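Local coordinates for protein transcriptional repressor (Vibrio fischeri, PDB 3KV1) that probably represses transcription as a member of the SorC family, with this domain likely binding a sugar effector that controls attachment to DNA, at residues E175-E178 against A179-D183; D30-N33 against T34-R38. All blocks are in the same frame, centred on the assembly; numbering follows the deposited sequence. Where two conformers were deposited one is given.

Contact 1 (E175-E178 against A179-D183)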
ATOM      1  N   GLU A 175      25.569  12.770   8.715  1.00 30.95           N
ATOM      2  CA  GLU A 175      25.100  11.620   9.499  1.00 32.61           C
ATOM      3  C   GLU A 175      25.410  10.287   8.808  1.00 33.41           C
ATOM      4  O   GLU A 175      25.791   9.302   9.448  1.00 28.62           O
ATOM      5  CB  GLU A 175      23.583  11.735   9.775  1.00 33.39           C
ATOM      6  CG  GLU A 175      23.230  12.865  10.737  1.00 40.12           C
ATOM      7  CD  GLU A 175      21.739  12.929  11.074  1.00 46.95           C
ATOM      8  OE1 GLU A 175      20.891  13.119  10.158  1.00 44.01           O
ATOM      9  OE2 GLU A 175      21.413  12.786  12.268  1.00 55.22           O
ATOM     10  N   PHE A 176      25.251  10.274   7.491  1.00 28.21           N
ATOM     11  CA  PHE A 176      25.519   9.081   6.683  1.00 30.30           C
ATOM     12  C   PHE A 176      26.986   8.629   6.745  1.00 32.67           C
ATOM     13  O   PHE A 176      27.290   7.460   6.971  1.00 30.54           O
ATOM     14  CB  PHE A 176      25.109   9.356   5.235  1.00 31.16           C
ATOM     15  CG  PHE A 176      25.058   8.130   4.376  1.00 40.56           C
ATOM     16  CD1 PHE A 176      23.953   7.289   4.421  1.00 47.33           C
ATOM     17  CD2 PHE A 176      26.110   7.815   3.532  1.00 48.46           C
ATOM     18  CE1 PHE A 176      23.895   6.155   3.630  1.00 50.79           C
ATOM     19  CE2 PHE A 176      26.057   6.683   2.736  1.00 52.81           C
ATOM     20  CZ  PHE A 176      24.953   5.854   2.790  1.00 53.95           C
ATOM     21  N   VAL A 177      27.916   9.565   6.564  1.00 27.41           N
ATOM     22  CA  VAL A 177      29.314   9.206   6.643  1.00 26.69           C
ATOM     23  C   VAL A 177      29.626   8.742   8.045  1.00 28.72           C
ATOM     24  O   VAL A 177      30.381   7.791   8.231  1.00 30.08           O
ATOM     25  CB  VAL A 177      30.238  10.416   6.324  1.00 32.16           C
ATOM     26  CG1 VAL A 177      31.668  10.078   6.705  1.00 37.45           C
ATOM     27  CG2 VAL A 177      30.108  10.787   4.865  1.00 38.27           C
ATOM     28  N   GLU A 178      29.032   9.405   9.039  1.00 30.90           N
ATOM     29  CA  GLU A 178      29.252   9.028  10.439  1.00 31.55           C
ATOM     30  C   GLU A 178      28.700   7.650  10.822  1.00 31.40           C
ATOM     31  O   GLU A 178      29.295   6.957  11.632  1.00 30.11           O
ATOM     32  CB  GLU A 178      28.742  10.114  11.383  1.00 32.40           C
ATOM     33  CG  GLU A 178      29.711  11.295  11.407  1.00 38.37           C
ATOM     34  CD  GLU A 178      29.140  12.562  11.997  1.00 47.48           C
ATOM     35  OE1 GLU A 178      28.020  12.506  12.547  1.00 47.29           O
ATOM     36  OE2 GLU A 178      29.828  13.615  11.889  1.00 44.95           O
ATOM     37  N   ALA A 179      27.594   7.238  10.214  1.00 29.52           N
ATOM     38  CA  ALA A 179      27.094   5.869  10.410  1.00 30.43           C
ATOM     39  C   ALA A 179      28.149   4.833  10.004  1.00 28.99           C
ATOM     40  O   ALA A 179      28.375   3.827  10.684  1.00 30.04           O
ATOM     41  CB  ALA A 179      25.796   5.650   9.597  1.00 30.78           C
ATOM     42  N   ARG A 180      28.810   5.091   8.889  1.00 26.74           N
ATOM     43  CA  ARG A 180      29.896   4.217   8.451  1.00 28.45           C
ATOM     44  C   ARG A 180      31.133   4.328   9.326  1.00 29.72           C
ATOM     45  O   ARG A 180      31.709   3.317   9.743  1.00 34.04           O
ATOM     46  CB  ARG A 180      30.269   4.518   6.998  1.00 33.06           C
ATOM     47  CG  ARG A 180      31.405   3.620   6.472  1.00 38.61           C
ATOM     48  CD  ARG A 180      31.689   3.877   4.997  1.00 44.79           C
ATOM     49  NE  ARG A 180      32.568   2.859   4.417  1.00 47.72           N
ATOM     50  CZ  ARG A 180      32.159   1.654   4.011  1.00 53.17           C
ATOM     51  NH1 ARG A 180      30.884   1.304   4.139  1.00 46.37           N
ATOM     52  NH2 ARG A 180      33.030   0.785   3.487  1.00 56.40           N
ATOM     53  N   LEU A 181      31.571   5.558   9.580  1.00 26.81           N
ATOM     54  CA  LEU A 181      32.852   5.779  10.227  1.00 30.22           C
ATOM     55  C   LEU A 181      32.810   5.582  11.747  1.00 35.99           C
ATOM     56  O   LEU A 181      33.703   4.953  12.314  1.00 39.29           O
ATOM     57  CB  LEU A 181      33.403   7.168   9.864  1.00 30.93           C
ATOM     58  CG  LEU A 181      34.244   7.274   8.580  1.00 41.51           C
ATOM     59  CD1 LEU A 181      35.671   6.773   8.801  1.00 50.13           C
ATOM     60  CD2 LEU A 181      33.608   6.537   7.404  1.00 40.23           C
ATOM     61  N   ASN A 182      31.795   6.141  12.406  1.00 30.16           N
ATOM     62  CA  ASN A 182      31.706   6.067  13.861  1.00 30.56           C
ATOM     63  C   ASN A 182      31.083   4.756  14.295  1.00 36.76           C
ATOM     64  O   ASN A 182      31.551   4.104  15.219  1.00 36.00           O
ATOM     65  CB  ASN A 182      30.826   7.207  14.403  1.00 30.88           C
ATOM     66  CG  ASN A 182      31.508   8.561  14.324  1.00 33.10           C
ATOM     67  OD1 ASN A 182      32.717   8.636  14.194  1.00 39.78           O
ATOM     68  ND2 ASN A 182      30.722   9.637  14.404  1.00 35.44           N
ATOM     69  N   ASP A 183      30.000   4.385  13.626  1.00 30.69           N
ATOM     70  CA  ASP A 183      29.231   3.223  14.046  1.00 27.64           C
ATOM     71  C   ASP A 183      29.555   1.936  13.320  1.00 28.43           C
ATOM     72  O   ASP A 183      29.036   0.866  13.680  1.00 31.75           O
ATOM     73  CB  ASP A 183      27.766   3.574  14.018  1.00 31.93           C
ATOM     74  CG  ASP A 183      27.462   4.763  14.952  1.00 41.10           C
ATOM     75  OD1 ASP A 183      28.042   4.817  16.066  1.00 39.27           O
ATOM     76  OD2 ASP A 183      26.687   5.658  14.569  1.00 47.82           O
TER
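The carboxylate of Glu-178 and the amide of Asn-182 are the flat groups here, one turn apart where helix 173-181 runs out, and their planes differ by only 24°. They do not stack: the two side chains run side by side in the same direction, and ND2 of Asn-182 lies against the aliphatic stem of Glu-178, 3.6 Å from its CG. With CG anti to the carbonyl carbon (chi1 -76°) and the chain extended beyond it, Glu-178 carries its carboxylate past that amide, and OE2 makes a salt bridge back to Lys-174.

A second i to i+4 pair, Val-177 and Leu-181, repeats this alongside packing with methyl groups, CG1 of Val-177 standing 4.1 Å from CD2 of Leu-181. The i to i+4 backbone bonds of the helix carry both pairs; among them, Leu-181 N donates to Val-177 O at 2.9 Å, in the carbonyl plane. On the inward side, Phe-176 and Ala-179 touch Met-159 of helix 159-162 and Met-206 of a loop, and Glu-175 OE2 forms a salt bridge with Arg-209.

As the chain leaves the helix, one carbonyl is shared: Glu-178 O accepts from Asn-182 N at 2.7 Å and, weakly, from Asp-183 N at 3.3 Å.

Contact 2 (D30-N33 against T34-R38)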
ATOM      1  N   ASP A  30      29.332 -16.109 -13.260  1.00 25.51           N
ATOM      2  CA  ASP A  30      29.602 -14.689 -13.446  1.00 25.78           C
ATOM      3  C   ASP A  30      29.067 -14.154 -14.771  1.00 22.20           C
ATOM      4  O   ASP A  30      29.224 -14.792 -15.828  1.00 24.30           O
ATOM      5  CB  ASP A  30      31.119 -14.411 -13.350  1.00 25.48           C
ATOM      6  CG  ASP A  30      31.673 -14.630 -11.943  1.00 33.88           C
ATOM      7  OD1 ASP A  30      30.919 -14.472 -10.945  1.00 29.16           O
ATOM      8  OD2 ASP A  30      32.882 -14.947 -11.833  1.00 33.95           O
ATOM      9  N   GLN A  31      28.455 -12.973 -14.698  1.00 23.31           N
ATOM     10  CA  GLN A  31      27.840 -12.311 -15.851  1.00 24.08           C
ATOM     11  C   GLN A  31      28.572 -11.022 -16.209  1.00 23.60           C
ATOM     12  O   GLN A  31      29.352 -10.508 -15.406  1.00 26.34           O
ATOM     13  CB  GLN A  31      26.382 -11.970 -15.514  1.00 22.18           C
ATOM     14  CG  GLN A  31      25.570 -13.190 -15.146  1.00 22.85           C
ATOM     15  CD  GLN A  31      25.519 -14.154 -16.291  1.00 26.06           C
ATOM     16  OE1 GLN A  31      25.313 -13.744 -17.431  1.00 32.24           O
ATOM     17  NE2 GLN A  31      25.748 -15.444 -16.017  1.00 31.72           N
ATOM     18  N   PRO A  32      28.311 -10.478 -17.407  1.00 27.83           N
ATOM     19  CA  PRO A  32      29.093  -9.321 -17.891  1.00 30.15           C
ATOM     20  C   PRO A  32      28.830  -8.001 -17.171  1.00 33.60           C
ATOM     21  O   PRO A  32      29.683  -7.100 -17.233  1.00 31.04           O
ATOM     22  CB  PRO A  32      28.647  -9.196 -19.354  1.00 35.96           C
ATOM     23  CG  PRO A  32      27.281  -9.853 -19.377  1.00 34.89           C
ATOM     24  CD  PRO A  32      27.487 -11.050 -18.483  1.00 30.34           C
ATOM     25  N   ASN A  33      27.679  -7.862 -16.525  1.00 28.17           N
ATOM     26  CA  ASN A  33      27.380  -6.635 -15.793  1.00 26.30           C
ATOM     27  C   ASN A  33      26.399  -6.941 -14.697  1.00 26.32           C
ATOM     28  O   ASN A  33      25.896  -8.075 -14.599  1.00 25.78           O
ATOM     29  CB  ASN A  33      26.849  -5.518 -16.715  1.00 29.54           C
ATOM     30  CG  ASN A  33      25.575  -5.922 -17.463  1.00 34.41           C
ATOM     31  OD1 ASN A  33      24.582  -6.298 -16.846  1.00 31.51           O
ATOM     32  ND2 ASN A  33      25.607  -5.837 -18.798  1.00 33.39           N
ATOM     33  N   THR A  34      26.128  -5.947 -13.872  1.00 24.42           N
ATOM     34  CA  THR A  34      25.399  -6.203 -12.653  1.00 25.24           C
ATOM     35  C   THR A  34      23.933  -6.521 -12.939  1.00 24.33           C
ATOM     36  O   THR A  34      23.319  -7.337 -12.240  1.00 24.05           O
ATOM     37  CB  THR A  34      25.505  -5.007 -11.684  1.00 30.87           C
ATOM     38  OG1 THR A  34      26.887  -4.761 -11.416  1.00 36.82           O
ATOM     39  CG2 THR A  34      24.780  -5.307 -10.384  1.00 34.29           C
ATOM     40  N   ASN A  35      23.367  -5.864 -13.951  0.56 24.96           N
ATOM     41  CA  ASN A  35      21.975  -6.131 -14.331  0.56 24.58           C
ATOM     42  C   ASN A  35      21.832  -7.608 -14.657  0.56 24.84           C
ATOM     43  O   ASN A  35      20.963  -8.295 -14.116  0.56 23.91           O
ATOM     44  CB  ASN A  35      21.548  -5.304 -15.549  0.56 26.36           C
ATOM     45  CG  ASN A  35      21.427  -3.818 -15.251  0.56 31.71           C
ATOM     46  OD1 ASN A  35      21.268  -3.408 -14.109  0.56 40.15           O
ATOM     47  ND2 ASN A  35      21.490  -3.003 -16.294  0.56 37.23           N
ATOM     48  N   GLU A  36      22.704  -8.090 -15.538  1.00 21.45           N
ATOM     49  CA  GLU A  36      22.660  -9.499 -15.978  1.00 24.93           C
ATOM     50  C   GLU A  36      22.951 -10.404 -14.800  1.00 24.89           C
ATOM     51  O   GLU A  36      22.331 -11.485 -14.647  1.00 22.65           O
ATOM     52  CB  GLU A  36      23.637  -9.775 -17.143  1.00 23.66           C
ATOM     53  CG  GLU A  36      23.281  -9.070 -18.438  1.00 34.86           C
ATOM     54  CD  GLU A  36      21.866  -9.394 -18.915  1.00 39.87           C
ATOM     55  OE1 GLU A  36      21.368 -10.510 -18.637  1.00 46.20           O
ATOM     56  OE2 GLU A  36      21.241  -8.529 -19.569  1.00 45.11           O
ATOM     57  N   GLN A  37      23.883  -9.998 -13.940  1.00 20.38           N
ATOM     58  CA  GLN A  37      24.095 -10.824 -12.759  1.00 21.14           C
ATOM     59  C   GLN A  37      22.854 -10.950 -11.872  1.00 21.65           C
ATOM     60  O   GLN A  37      22.542 -12.052 -11.409  1.00 20.69           O
ATOM     61  CB  GLN A  37      25.262 -10.321 -11.898  1.00 21.87           C
ATOM     62  CG  GLN A  37      25.730 -11.381 -10.890  1.00 21.66           C
ATOM     63  CD  GLN A  37      26.492 -12.504 -11.589  1.00 23.26           C
ATOM     64  OE1 GLN A  37      27.544 -12.256 -12.166  1.00 23.43           O
ATOM     65  NE2 GLN A  37      25.967 -13.730 -11.541  1.00 21.31           N
ATOM     66  N   ARG A  38      22.166  -9.832 -11.621  0.74 20.19           N
ATOM     67  CA  ARG A  38      20.941  -9.855 -10.794  0.74 22.07           C
ATOM     68  C   ARG A  38      19.867 -10.746 -11.390  0.74 20.32           C
ATOM     69  O   ARG A  38      19.114 -11.408 -10.661  0.74 20.09           O
ATOM     70  CB  ARG A  38      20.364  -8.452 -10.623  0.74 23.16           C
ATOM     71  CG  ARG A  38      21.072  -7.596  -9.575  0.74 25.88           C
ATOM     72  CD  ARG A  38      20.205  -6.378  -9.239  0.74 27.63           C
ATOM     73  NE  ARG A  38      20.066  -5.480 -10.379  0.74 30.78           N
ATOM     74  CZ  ARG A  38      20.798  -4.389 -10.560  0.74 34.60           C
ATOM     75  NH1 ARG A  38      21.720  -4.061  -9.666  0.74 34.89           N
ATOM     76  NH2 ARG A  38      20.612  -3.628 -11.633  0.74 39.93           N
TER
HETATM   77  O   HOH W   1      30.113 -11.456 -11.100  1.00 40.73           O
HETATM   78  O   HOH W   2      23.220  -7.069 -20.674  1.00 47.54           O
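Gln-37 reaches back from the first turn of helix 34-52 to the loop before it, across a helix N-terminus capped by Asn-33. Its CB lies 3.6 Å from Asn-33 O, the carbonyl that accepts the backbone N-H of Gln-37 itself. CG starts anti to the backbone N (chi1 -164°), and a bend at chi2 swings the amide over to Gln-31, where CD packs against CG of that residue. At the tip, OE1 accepts Gln-31 N at 2.8 Å, the donor tilted from the carbonyl plane. The same oxygen accepts a hydrogen bond from a water that also donates to Asp-30 OD1, so two donors grip it. NE2 donates a hydrogen bond to Leu-29 O, which NE2 of Gln-31 also reaches; the amide of this buried glutamine is thereby used at both ends, and its rotation is fixed.

The two glutamine side chains cross at about a right angle, their amide planes 69° apart. Further out, Asp-30 is tied through OD2 to Ser-254, at the start of helix 253-264. Water links ND2 of Asn-33 to OE2 of Glu-36, whose CG lies 3.5 Å from OD1 of Asn-33. CG of Asn-33 sits between its backbone N and carbonyl carbon, and from there OD1 of Asn-33 accepts Glu-36 N at 2.9 Å in a nearly straight bond of 172°.

Contact 2 is the N-terminal end of one helix and contact 1 the C-terminal part of another. Contact 2 comes first along the chain, where the loop after strand 24-28 turns into helix 34-52; contact 1 follows much later, in the closing part of helix 173-181 just ahead of strand 185-189. Their centres are 30 Å apart and their nearest atoms about 16 Å, so they do not touch. The strands next to each, 24-28 and 185-189, belong to the same mixed sheet: strand 24-28 pairs in parallel with 248-252, while 185-189 runs antiparallel to 151-158. Both sit at the surface of the putative sugar-binding domain, and each settles locally how a helix joins the adjoining chain.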